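Local structure of glutaredoxin 1 (Francisella tularensis subsp. tularensis, 3MSZ) at residues 19-29 / 75-86. The protein binds glutathione and probably acts as a protein-disulfide reductase, as other members of the glutaredoxin family do. Sequence-based numbering, arbitrary orientation.
Sequences WAKQWFEENNI and FTELKANADKIL. With GSH (glutathione), chain D.
Trp23 reaches out from helix 19-26 as a knob into the hole formed by Leu78, Lys79, Ala82 and Ile85. With CG anti to the backbone N (chi1 -172°), the indole lies between Asn27 and Leu78. Leu78 CG lies over one indole face. The opposite face carries Asn27 ND2, 3.7 Å above the plane, and that same amide N donates a nearly straight bond to Trp23 O (2.9 Å). Ile85 CG2 meets the ring at its edge. Leu86 CD2 comes within 3.4 Å of Trp23 CH2, and both Leu86 methyls also touch Asn27 OD1. Leu78 turns CD1 onto Phe24 CZ at 3.5 Å. Phe24 and Leu78 both also rest on Ile65 of strand 64-67, so the two helical segments pack on the same side of the thioredoxin-fold sheet. The axes of 19-26 and 75-80 come within 10.3 Å, their N-to-C directions 26° apart. Nearer the glutathione, Phe75 has its ring between Lys79 CG on one face and Trp19 CB on the other. The Trp19 CB contact is a CH-pi interaction, 3.8 Å from the ring centroid. The Trp19 indole edge also points at the Phe75 face, with planes at 54°. Phe75 N donates to glutathione O2 at 3.1 Å.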
loop_
_atom_site.group_PDB
_atom_site.type_symbol
_atom_site.label_atom_id
_atom_site.label_comp_id
_atom_site.label_asym_id
_atom_site.label_seq_id
_atom_site.Cartn_x
_atom_site.Cartn_y
_atom_site.Cartn_z
ATOM N N TRP A 19 -6.209 -5.507 -6.806
ATOM C CA TRP A 19 -7.108 -4.376 -7.071
ATOM C C TRP A 19 -6.377 -3.047 -6.903
ATOM O O TRP A 19 -6.626 -2.100 -7.628
ATOM C CB TRP A 19 -8.356 -4.376 -6.181
ATOM C CG TRP A 19 -9.123 -5.660 -6.213
ATOM C CD1 TRP A 19 -9.775 -6.249 -5.163
ATOM C CD2 TRP A 19 -9.287 -6.539 -7.336
ATOM N NE1 TRP A 19 -10.342 -7.444 -5.569
ATOM C CE2 TRP A 19 -10.079 -7.627 -6.905
ATOM C CE3 TRP A 19 -8.883 -6.493 -8.683
ATOM C CZ2 TRP A 19 -10.446 -8.680 -7.761
ATOM C CZ3 TRP A 19 -9.255 -7.542 -9.529
ATOM C CH2 TRP A 19 -10.011 -8.620 -9.055
ATOM N N ALA A 20 -5.488 -2.977 -5.934
ATOM C CA ALA A 20 -4.771 -1.735 -5.689
ATOM C C ALA A 20 -3.832 -1.422 -6.832
ATOM O O ALA A 20 -3.770 -0.273 -7.326
ATOM C CB ALA A 20 -3.969 -1.829 -4.329
ATOM N N LYS A 21 -3.045 -2.419 -7.227
ATOM C CA LYS A 21 -2.099 -2.260 -8.358
ATOM C C LYS A 21 -2.839 -1.920 -9.645
ATOM O O LYS A 21 -2.433 -1.037 -10.398
ATOM C CB LYS A 21 -1.275 -3.530 -8.551
ATOM C CG LYS A 21 -0.298 -3.774 -7.407
ATOM C CD LYS A 21 0.596 -4.987 -7.657
ATOM C CE LYS A 21 -0.109 -6.270 -7.229
ATOM N NZ LYS A 21 0.754 -7.479 -7.429
ATOM N N GLN A 22 -3.920 -2.647 -9.898
ATOM C CA GLN A 22 -4.742 -2.400 -11.072
ATOM C C GLN A 22 -5.237 -0.961 -11.122
ATOM O O GLN A 22 -5.293 -0.350 -12.193
ATOM C CB GLN A 22 -5.948 -3.330 -11.046
ATOM C CG GLN A 22 -6.886 -3.096 -12.183
ATOM C CD GLN A 22 -8.078 -4.064 -12.144
ATOM O OE1 GLN A 22 -8.149 -5.010 -12.921
ATOM N NE2 GLN A 22 -8.999 -3.826 -11.223
ATOM N N TRP A 23 -5.593 -0.412 -9.962
ATOM C CA TRP A 23 -6.033 0.978 -9.919
ATOM C C TRP A 23 -4.922 1.935 -10.385
ATOM O O TRP A 23 -5.156 2.860 -11.174
ATOM C CB TRP A 23 -6.514 1.371 -8.512
ATOM C CG TRP A 23 -7.149 2.745 -8.482
ATOM C CD1 TRP A 23 -8.470 3.050 -8.742
ATOM C CD2 TRP A 23 -6.494 4.002 -8.231
ATOM N NE1 TRP A 23 -8.668 4.410 -8.650
ATOM C CE2 TRP A 23 -7.481 5.020 -8.329
ATOM C CE3 TRP A 23 -5.179 4.367 -7.930
ATOM C CZ2 TRP A 23 -7.191 6.388 -8.121
ATOM C CZ3 TRP A 23 -4.888 5.742 -7.728
ATOM C CH2 TRP A 23 -5.895 6.727 -7.835
ATOM N N PHE A 24 -3.719 1.736 -9.867
ATOM C CA PHE A 24 -2.591 2.576 -10.259
ATOM C C PHE A 24 -2.294 2.415 -11.747
ATOM O O PHE A 24 -2.094 3.407 -12.456
ATOM C CB PHE A 24 -1.361 2.265 -9.399
ATOM C CG PHE A 24 -1.473 2.812 -7.996
ATOM C CD1 PHE A 24 -1.456 4.190 -7.775
ATOM C CD2 PHE A 24 -1.623 1.967 -6.912
ATOM C CE1 PHE A 24 -1.590 4.723 -6.487
ATOM C CE2 PHE A 24 -1.735 2.483 -5.615
ATOM C CZ PHE A 24 -1.728 3.871 -5.410
ATOM N N GLU A 25 -2.281 1.163 -12.204
ATOM C CA GLU A 25 -2.053 0.854 -13.620
ATOM C C GLU A 25 -3.112 1.454 -14.551
ATOM O O GLU A 25 -2.776 1.933 -15.622
ATOM C CB GLU A 25 -1.931 -0.663 -13.838
ATOM C CG GLU A 25 -0.602 -1.216 -13.299
ATOM C CD GLU A 25 -0.610 -2.714 -12.992
ATOM O OE1 GLU A 25 -1.697 -3.316 -12.814
ATOM O OE2 GLU A 25 0.497 -3.288 -12.911
ATOM N N GLU A 26 -4.382 1.422 -14.157
ATOM C CA GLU A 26 -5.468 1.953 -15.003
ATOM C C GLU A 26 -5.399 3.460 -15.066
ATOM O O GLU A 26 -6.007 4.093 -15.935
ATOM C CB GLU A 26 -6.863 1.483 -14.515
ATOM C CG GLU A 26 -7.102 -0.056 -14.699
ATOM C CD GLU A 26 -7.036 -0.529 -16.192
ATOM O OE1 GLU A 26 -7.438 0.221 -17.104
ATOM O OE2 GLU A 26 -6.573 -1.660 -16.457
ATOM N N ASN A 27 -4.605 4.041 -14.176
ATOM C CA ASN A 27 -4.404 5.489 -14.171
ATOM C C ASN A 27 -2.969 5.902 -14.556
ATOM O O ASN A 27 -2.542 7.047 -14.351
ATOM C CB ASN A 27 -4.829 6.064 -12.818
ATOM C CG ASN A 27 -6.340 6.031 -12.647
ATOM O OD1 ASN A 27 -7.034 6.866 -13.211
ATOM N ND2 ASN A 27 -6.861 5.010 -11.952
ATOM N N ASN A 28 -2.237 4.945 -15.113
ATOM C CA ASN A 28 -0.889 5.184 -15.583
ATOM C C ASN A 28 0.005 5.783 -14.497
ATOM O O ASN A 28 0.771 6.724 -14.747
ATOM C CB ASN A 28 -0.912 6.109 -16.789
ATOM C CG ASN A 28 0.389 6.069 -17.556
ATOM O OD1 ASN A 28 0.959 4.993 -17.733
ATOM N ND2 ASN A 28 0.885 7.242 -17.992
ATOM N N ILE A 29 -0.103 5.243 -13.287
ATOM C CA ILE A 29 0.726 5.690 -12.176
ATOM C C ILE A 29 1.713 4.572 -11.849
ATOM O O ILE A 29 1.312 3.458 -11.524
ATOM C CB ILE A 29 -0.152 6.067 -10.959
ATOM C CG1 ILE A 29 -1.012 7.283 -11.310
ATOM C CG2 ILE A 29 0.707 6.318 -9.694
ATOM C CD1 ILE A 29 -2.041 7.624 -10.246
ATOM N N PHE A 75 -6.872 -0.930 0.392
ATOM C CA PHE A 75 -7.607 -0.616 -0.819
ATOM C C PHE A 75 -8.835 0.306 -0.606
ATOM O O PHE A 75 -9.088 1.210 -1.393
ATOM C CB PHE A 75 -8.033 -1.916 -1.484
ATOM C CG PHE A 75 -8.708 -1.702 -2.770
ATOM C CD1 PHE A 75 -10.050 -2.019 -2.927
ATOM C CD2 PHE A 75 -8.012 -1.164 -3.829
ATOM C CE1 PHE A 75 -10.678 -1.820 -4.151
ATOM C CE2 PHE A 75 -8.641 -0.931 -5.042
ATOM C CZ PHE A 75 -9.973 -1.272 -5.200
ATOM N N THR A 76 -9.589 0.061 0.464
ATOM C CA THR A 76 -10.682 0.942 0.846
ATOM C C THR A 76 -10.221 2.372 0.946
ATOM O O THR A 76 -10.871 3.270 0.415
ATOM C CB THR A 76 -11.292 0.509 2.179
ATOM O OG1 THR A 76 -11.935 -0.754 1.981
ATOM C CG2 THR A 76 -12.316 1.549 2.704
ATOM N N GLU A 77 -9.086 2.599 1.607
ATOM C CA GLU A 77 -8.609 3.965 1.746
ATOM C C GLU A 77 -8.172 4.538 0.418
ATOM O O GLU A 77 -8.363 5.732 0.164
ATOM C CB GLU A 77 -7.484 4.097 2.764
ATOM C CG GLU A 77 -7.928 3.922 4.201
ATOM C CD GLU A 77 -7.973 2.442 4.630
ATOM O OE1 GLU A 77 -7.618 1.548 3.816
ATOM O OE2 GLU A 77 -8.355 2.175 5.791
ATOM N N LEU A 78 -7.566 3.705 -0.427
ATOM C CA LEU A 78 -7.137 4.170 -1.741
ATOM C C LEU A 78 -8.346 4.711 -2.497
ATOM O O LEU A 78 -8.329 5.823 -3.018
ATOM C CB LEU A 78 -6.495 3.030 -2.531
ATOM C CG LEU A 78 -5.981 3.340 -3.939
ATOM C CD1 LEU A 78 -4.886 4.402 -3.896
ATOM C CD2 LEU A 78 -5.468 2.055 -4.602
ATOM N N LYS A 79 -9.399 3.919 -2.555
ATOM C CA LYS A 79 -10.580 4.329 -3.307
ATOM C C LYS A 79 -11.225 5.569 -2.699
ATOM O O LYS A 79 -11.682 6.458 -3.434
ATOM C CB LYS A 79 -11.580 3.187 -3.389
ATOM C CG LYS A 79 -11.095 2.057 -4.269
ATOM C CD LYS A 79 -10.763 2.570 -5.677
ATOM C CE LYS A 79 -11.971 2.391 -6.626
ATOM N NZ LYS A 79 -12.181 3.580 -7.503
ATOM N N ALA A 80 -11.263 5.629 -1.364
ATOM C CA ALA A 80 -11.806 6.805 -0.675
ATOM C C ALA A 80 -11.092 8.073 -1.109
ATOM O O ALA A 80 -11.689 9.135 -1.146
ATOM C CB ALA A 80 -11.713 6.657 0.831
ATOM N N ASN A 81 -9.808 7.960 -1.429
ATOM C CA ASN A 81 -9.033 9.118 -1.851
ATOM C C ASN A 81 -8.738 9.184 -3.345
ATOM O O ASN A 81 -7.840 9.928 -3.756
ATOM C CB ASN A 81 -7.713 9.147 -1.094
ATOM C CG ASN A 81 -7.913 9.329 0.383
ATOM O OD1 ASN A 81 -8.068 10.452 0.865
ATOM N ND2 ASN A 81 -7.917 8.228 1.119
ATOM N N ALA A 82 -9.483 8.424 -4.149
ATOM C CA ALA A 82 -9.172 8.324 -5.565
ATOM C C ALA A 82 -9.097 9.699 -6.219
ATOM O O ALA A 82 -8.139 10.006 -6.934
ATOM C CB ALA A 82 -10.175 7.438 -6.280
ATOM N N ASP A 83 -10.096 10.536 -5.970
ATOM C CA ASP A 83 -10.113 11.865 -6.600
ATOM C C ASP A 83 -8.871 12.717 -6.261
ATOM O O ASP A 83 -8.289 13.337 -7.158
ATOM C CB ASP A 83 -11.412 12.629 -6.278
ATOM C CG ASP A 83 -12.649 12.075 -7.025
ATOM O OD1 ASP A 83 -12.513 11.181 -7.901
ATOM O OD2 ASP A 83 -13.773 12.550 -6.726
ATOM N N LYS A 84 -8.451 12.743 -4.990
ATOM C CA LYS A 84 -7.299 13.573 -4.596
ATOM C C LYS A 84 -5.969 13.056 -5.156
ATOM O O LYS A 84 -5.138 13.821 -5.621
ATOM C CB LYS A 84 -7.198 13.702 -3.079
ATOM C CG LYS A 84 -5.888 14.373 -2.589
ATOM C CD LYS A 84 -5.730 15.827 -3.092
ATOM C CE LYS A 84 -4.563 16.552 -2.407
ATOM N NZ LYS A 84 -4.502 18.036 -2.685
ATOM N N ILE A 85 -5.767 11.748 -5.106
ATOM C CA ILE A 85 -4.558 11.150 -5.652
ATOM C C ILE A 85 -4.414 11.413 -7.160
ATOM O O ILE A 85 -3.293 11.593 -7.658
ATOM C CB ILE A 85 -4.530 9.625 -5.368
ATOM C CG1 ILE A 85 -4.539 9.388 -3.853
ATOM C CG2 ILE A 85 -3.322 8.964 -6.024
ATOM C CD1 ILE A 85 -5.064 8.018 -3.450
ATOM N N LEU A 86 -5.540 11.432 -7.882
ATOM C CA LEU A 86 -5.511 11.741 -9.317
ATOM C C LEU A 86 -5.343 13.240 -9.586
ATOM O O LEU A 86 -5.209 13.656 -10.733
ATOM C CB LEU A 86 -6.755 11.217 -10.042
ATOM C CG LEU A 86 -7.017 9.715 -10.006
ATOM C CD1 LEU A 86 -8.242 9.376 -10.856
ATOM C CD2 LEU A 86 -5.788 8.926 -10.468
HETATM N N1 GSH D . -12.363 -3.009 7.434
HETATM C CA1 GSH D . -11.350 -3.284 6.428
HETATM C C1 GSH D . -10.202 -4.135 6.923
HETATM O O11 GSH D . -9.564 -3.811 7.956
HETATM O O12 GSH D . -9.864 -5.177 6.287
HETATM C CB1 GSH D . -11.916 -4.052 5.243
HETATM C CG1 GSH D . -10.689 -4.052 4.330
HETATM C CD1 GSH D . -10.970 -4.556 2.973
HETATM O OE1 GSH D . -12.102 -4.091 2.260
HETATM N N2 GSH D . -10.035 -5.411 2.579
HETATM C CA2 GSH D . -8.676 -5.097 2.941
HETATM C C2 GSH D . -8.218 -3.838 2.289
HETATM O O2 GSH D . -6.851 -3.684 1.913
HETATM C CB2 GSH D . -7.779 -6.227 2.491
HETATM S SG2 GSH D . -7.462 -7.387 3.841
HETATM N N3 GSH D . -9.180 -2.911 2.085
HETATM C CA3 GSH D . -9.028 -1.590 2.641
HETATM C C3 GSH D . -8.645 -1.585 4.124
HETATM O O31 GSH D . -8.759 -2.578 4.882
HETATM O O32 GSH D . -8.186 -0.568 4.662
#